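Local coordinates for transmembrane oligosaccharyl transferase (Archaeoglobus fulgidus, PDB 3WAJ), which is an archaeal membrane protein of the oligosaccharyl transferase STT3 family, with a helical transmembrane part that carries a zinc ion, at residues L127-V131 with F132-A136; A141-I144 with A145-P148. All coordinates share one frame; numbering follows the deposited sequence.

Interaction 1 (L127-V131 with F132-A136)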
loop_
_atom_site.group_PDB
_atom_site.type_symbol
_atom_site.label_atom_id
_atom_site.label_comp_id
_atom_site.label_asym_id
_atom_site.label_seq_id
_atom_site.Cartn_x
_atom_site.Cartn_y
_atom_site.Cartn_z
ATOM N N LEU A 127 25.015 -12.020 -11.780
ATOM C CA LEU A 127 24.125 -12.877 -12.577
ATOM C C LEU A 127 24.398 -12.844 -14.086
ATOM O O LEU A 127 24.495 -13.899 -14.712
ATOM C CB LEU A 127 22.650 -12.566 -12.314
ATOM C CG LEU A 127 21.667 -13.285 -13.242
ATOM C CD1 LEU A 127 21.668 -14.793 -13.007
ATOM C CD2 LEU A 127 20.272 -12.724 -13.080
ATOM N N THR A 128 24.505 -11.654 -14.677
ATOM C CA THR A 128 24.714 -11.585 -16.122
ATOM C C THR A 128 26.169 -11.836 -16.521
ATOM O O THR A 128 26.474 -11.984 -17.704
ATOM C CB THR A 128 24.206 -10.270 -16.784
ATOM O OG1 THR A 128 25.317 -9.550 -17.311
ATOM C CG2 THR A 128 23.473 -9.397 -15.815
ATOM N N ARG A 129 27.059 -11.879 -15.532
ATOM C CA ARG A 129 28.425 -12.347 -15.758
ATOM C C ARG A 129 28.424 -13.875 -15.814
ATOM O O ARG A 129 29.055 -14.477 -16.678
ATOM C CB ARG A 129 29.351 -11.870 -14.634
ATOM C CG ARG A 129 30.845 -11.952 -14.930
ATOM C CD ARG A 129 31.442 -13.324 -14.611
ATOM N NE ARG A 129 31.592 -13.547 -13.173
ATOM C CZ ARG A 129 32.749 -13.808 -12.568
ATOM N NH1 ARG A 129 33.870 -13.891 -13.276
ATOM N NH2 ARG A 129 32.784 -13.991 -11.251
ATOM N N GLU A 130 27.703 -14.490 -14.882
ATOM C CA GLU A 130 27.724 -15.939 -14.698
ATOM C C GLU A 130 26.990 -16.688 -15.797
ATOM O O GLU A 130 27.174 -17.899 -15.973
ATOM C CB GLU A 130 27.123 -16.298 -13.336
ATOM C CG GLU A 130 28.099 -16.983 -12.406
ATOM C CD GLU A 130 29.525 -16.533 -12.636
ATOM O OE1 GLU A 130 29.824 -15.336 -12.448
ATOM O OE2 GLU A 130 30.354 -17.384 -13.012
ATOM N N VAL A 131 26.147 -15.969 -16.527
ATOM C CA VAL A 131 25.395 -16.562 -17.622
ATOM C C VAL A 131 26.142 -16.264 -18.901
ATOM O O VAL A 131 26.363 -17.142 -19.736
ATOM C CB VAL A 131 23.978 -15.985 -17.712
ATOM C CG1 VAL A 131 23.321 -16.378 -19.024
ATOM C CG2 VAL A 131 23.130 -16.451 -16.521
ATOM N N PHE A 132 26.554 -15.012 -19.036
ATOM C CA PHE A 132 27.275 -14.589 -20.224
ATOM C C PHE A 132 28.757 -14.298 -19.950
ATOM O O PHE A 132 29.486 -15.187 -19.504
ATOM C CB PHE A 132 26.556 -13.406 -20.872
ATOM C CG PHE A 132 25.090 -13.661 -21.125
ATOM C CD1 PHE A 132 24.685 -14.684 -21.971
ATOM C CD2 PHE A 132 24.120 -12.886 -20.515
ATOM C CE1 PHE A 132 23.335 -14.925 -22.210
ATOM C CE2 PHE A 132 22.769 -13.118 -20.751
ATOM C CZ PHE A 132 22.379 -14.140 -21.602
ATOM N N ASP A 133 29.185 -13.069 -20.217
ATOM C CA ASP A 133 30.572 -12.675 -19.998
ATOM C C ASP A 133 30.662 -11.427 -19.127
ATOM O O ASP A 133 29.717 -11.087 -18.414
ATOM C CB ASP A 133 31.277 -12.436 -21.335
ATOM C CG ASP A 133 30.601 -11.363 -22.166
ATOM O OD1 ASP A 133 30.245 -10.307 -21.602
ATOM O OD2 ASP A 133 30.425 -11.577 -23.384
ATOM N N LYS A 134 31.802 -10.748 -19.190
ATOM C CA LYS A 134 32.017 -9.536 -18.408
ATOM C C LYS A 134 31.537 -8.268 -19.104
ATOM O O LYS A 134 31.040 -7.345 -18.459
ATOM C CB LYS A 134 33.507 -9.340 -18.124
ATOM C CG LYS A 134 33.920 -9.690 -16.704
ATOM C CD LYS A 134 35.208 -10.496 -16.687
ATOM C CE LYS A 134 35.439 -11.140 -15.328
ATOM N NZ LYS A 134 36.829 -11.651 -15.185
ATOM N N ARG A 135 31.689 -8.229 -20.424
ATOM C CA ARG A 135 31.270 -7.074 -21.210
ATOM C C ARG A 135 29.790 -6.811 -20.958
ATOM O O ARG A 135 29.385 -5.674 -20.717
ATOM C CB ARG A 135 31.513 -7.333 -22.698
ATOM C CG ARG A 135 32.921 -7.801 -23.025
ATOM C CD ARG A 135 33.623 -6.828 -23.959
ATOM N NE ARG A 135 35.059 -7.081 -24.033
ATOM C CZ ARG A 135 35.857 -6.584 -24.973
ATOM N NH1 ARG A 135 35.360 -5.804 -25.923
ATOM N NH2 ARG A 135 37.153 -6.868 -24.964
ATOM N N ALA A 136 28.987 -7.868 -21.014
ATOM C CA ALA A 136 27.542 -7.753 -20.790
ATOM C C ALA A 136 27.213 -7.368 -19.341
ATOM O O ALA A 136 26.291 -6.595 -19.086
ATOM C CB ALA A 136 26.838 -9.047 -21.162
#

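Interaction 2 (A141-I144 with A145-P148)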
loop_
_atom_site.group_PDB
_atom_site.type_symbol
_atom_site.label_atom_id
_atom_site.label_comp_id
_atom_site.label_asym_id
_atom_site.label_seq_id
_atom_site.Cartn_x
_atom_site.Cartn_y
_atom_site.Cartn_z
ATOM N N ALA A 141 24.963 -3.776 -15.047
ATOM C CA ALA A 141 24.982 -3.016 -13.808
ATOM C C ALA A 141 24.620 -1.555 -14.051
ATOM O O ALA A 141 24.113 -0.880 -13.156
ATOM C CB ALA A 141 26.333 -3.125 -13.149
ATOM N N PHE A 142 24.880 -1.075 -15.264
ATOM C CA PHE A 142 24.553 0.303 -15.621
ATOM C C PHE A 142 23.061 0.457 -15.899
ATOM O O PHE A 142 22.461 1.478 -15.574
ATOM C CB PHE A 142 25.374 0.763 -16.834
ATOM C CG PHE A 142 25.073 2.175 -17.278
ATOM C CD1 PHE A 142 25.867 3.233 -16.862
ATOM C CD2 PHE A 142 24.003 2.439 -18.123
ATOM C CE1 PHE A 142 25.590 4.531 -17.269
ATOM C CE2 PHE A 142 23.717 3.726 -18.522
ATOM C CZ PHE A 142 24.514 4.776 -18.101
ATOM N N LEU A 143 22.470 -0.555 -16.518
ATOM C CA LEU A 143 21.063 -0.495 -16.891
ATOM C C LEU A 143 20.129 -0.601 -15.691
ATOM O O LEU A 143 19.100 0.080 -15.639
ATOM C CB LEU A 143 20.738 -1.564 -17.934
ATOM C CG LEU A 143 21.327 -1.265 -19.312
ATOM C CD1 LEU A 143 20.908 -2.324 -20.302
ATOM C CD2 LEU A 143 20.877 0.110 -19.776
ATOM N N ILE A 144 20.487 -1.437 -14.721
ATOM C CA ILE A 144 19.658 -1.596 -13.526
ATOM C C ILE A 144 19.737 -0.334 -12.670
ATOM O O ILE A 144 18.804 -0.010 -11.934
ATOM C CB ILE A 144 20.052 -2.858 -12.707
ATOM C CG1 ILE A 144 18.935 -3.250 -11.724
ATOM C CG2 ILE A 144 21.408 -2.677 -12.010
ATOM C CD1 ILE A 144 17.632 -3.670 -12.400
ATOM N N ALA A 145 20.845 0.393 -12.798
ATOM C CA ALA A 145 21.035 1.632 -12.054
ATOM C C ALA A 145 20.117 2.755 -12.548
ATOM O O ALA A 145 19.929 3.752 -11.857
ATOM C CB ALA A 145 22.497 2.068 -12.099
ATOM N N ILE A 146 19.541 2.590 -13.735
ATOM C CA ILE A 146 18.700 3.639 -14.318
ATOM C C ILE A 146 17.298 3.206 -14.758
ATOM O O ILE A 146 16.522 4.031 -15.214
ATOM C CB ILE A 146 19.393 4.328 -15.525
ATOM C CG1 ILE A 146 19.939 3.284 -16.503
ATOM C CG2 ILE A 146 20.523 5.208 -15.060
ATOM C CD1 ILE A 146 19.593 3.552 -17.940
ATOM N N VAL A 147 16.969 1.923 -14.654
ATOM C CA VAL A 147 15.630 1.486 -15.065
ATOM C C VAL A 147 14.622 2.284 -14.214
ATOM O O VAL A 147 14.895 2.591 -13.048
ATOM C CB VAL A 147 15.528 -0.059 -15.160
ATOM C CG1 VAL A 147 16.051 -0.718 -13.884
ATOM C CG2 VAL A 147 14.103 -0.494 -15.460
ATOM N N PRO A 148 13.409 2.472 -14.616
ATOM C CA PRO A 148 12.454 3.376 -13.952
ATOM C C PRO A 148 11.342 2.429 -13.509
ATOM O O PRO A 148 11.585 1.234 -13.311
ATOM C CB PRO A 148 11.886 4.383 -14.954
ATOM C CG PRO A 148 11.977 3.635 -16.276
ATOM C CD PRO A 148 13.291 2.864 -16.188
#

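Interaction 1 (L127-V131 with F132-A136)
V131 and F132 touch where helix 121-131 gives way to helix 134-144. This is a tight turn between two consecutive helices, the second with an aspartate N-cap, in the membrane part of this STT3-family protein. From V131 CB, the CG1 branch does the touching. It is anti to the backbone N (chi1 167°) and lies beside the carbonyl carbon. That position carries it over the following residue. V131 CG1 sits 3.4 Å from the centroid of the F132 ring, 9° off the ring normal. This is a CH-pi contact over the face. V131 and F132 lie alongside each other. Helix 405-420 closes on them, with L410 touching both residues.

F132 N gives a weak hydrogen bond to T128 O, 3.3 Å away, late in the first helix. Away from the V131 and F132 pair, K134 runs next to R129. The nearest approach is R129 NH1 to K134 CE, 3.8 Å, oblique to the guanidinium. R129 NH1 and K134 NZ are like charges 4.2 Å apart. The R129 chain bends at chi2 and chi3, and its NE forms a salt bridge with E130 OE1 at 2.6 Å. That bridge probably offsets part of the local positive charge. D133 is the N-cap of the second helix. Its OD1 accepts from A136 N at 2.8 Å, in a nearly straight bond of 174°.

Interaction 2 (A141-I144 with A145-P148)
L143 O takes two backbone N-H groups where helix 134-144 runs out into the loop before helix 150-153. The contact is a C-terminal helix end in the STT3-type membrane part. I146 N bonds to L143 O at 3.2 Å, with an angle of 155° at the hydrogen. I146 N approaches the carbonyl from well above its plane. V147 N lies 3.0 Å from the same L143 O, but its bond is weak, bent to 123°. I146 N thus bonds three residues back and V147 N four, while the backbone of V147 is already extended.

Side chains then pack along this turn. I146 CG1 is held between its own backbone N and carbonyl carbon (chi1 49°), which brings it 3.2 Å from F142 O. Beyond it, I146 CD1 reaches two apolar neighbours. It lies 4.1 Å from L143 CD2 and 4.2 Å from F142 CE2, and meets the F142 ring obliquely. I482 of helix 474-491 touches both F142 and L143, and T485 and Y486 of that helix touch I146. A145 CB lies 3.5 Å from A141 O, one turn back, and I121 of helix 121-131 packs on A145.

I144 and V147 form a separate apolar pair, and their side chains cross at a slant. The touching atoms are I144 CD1 and V147 CG1, 3.7 Å apart.

In the fold
From the N terminus, interaction 1 joins the last turn of helix 121-131 to the start of helix 134-144. Interaction 2 follows at the other end of that helix, before helix 150-153. The two contacts are in series and neither nests nor crosses. Each is local and closes only a turn. Their centres lie about 16 Å apart, and their nearest atoms about 5 Å apart, without touching. Helix 429-446 touches residues of both. Helix 121-131, which begins interaction 1, also packs on interaction 2 through I121 and V124. Helices 163-181 and 405-420 pack on interaction 1, while helices 19-30 and 474-491 cover interaction 2. The two contacts mark both ends of helix 134-144 within the membrane part.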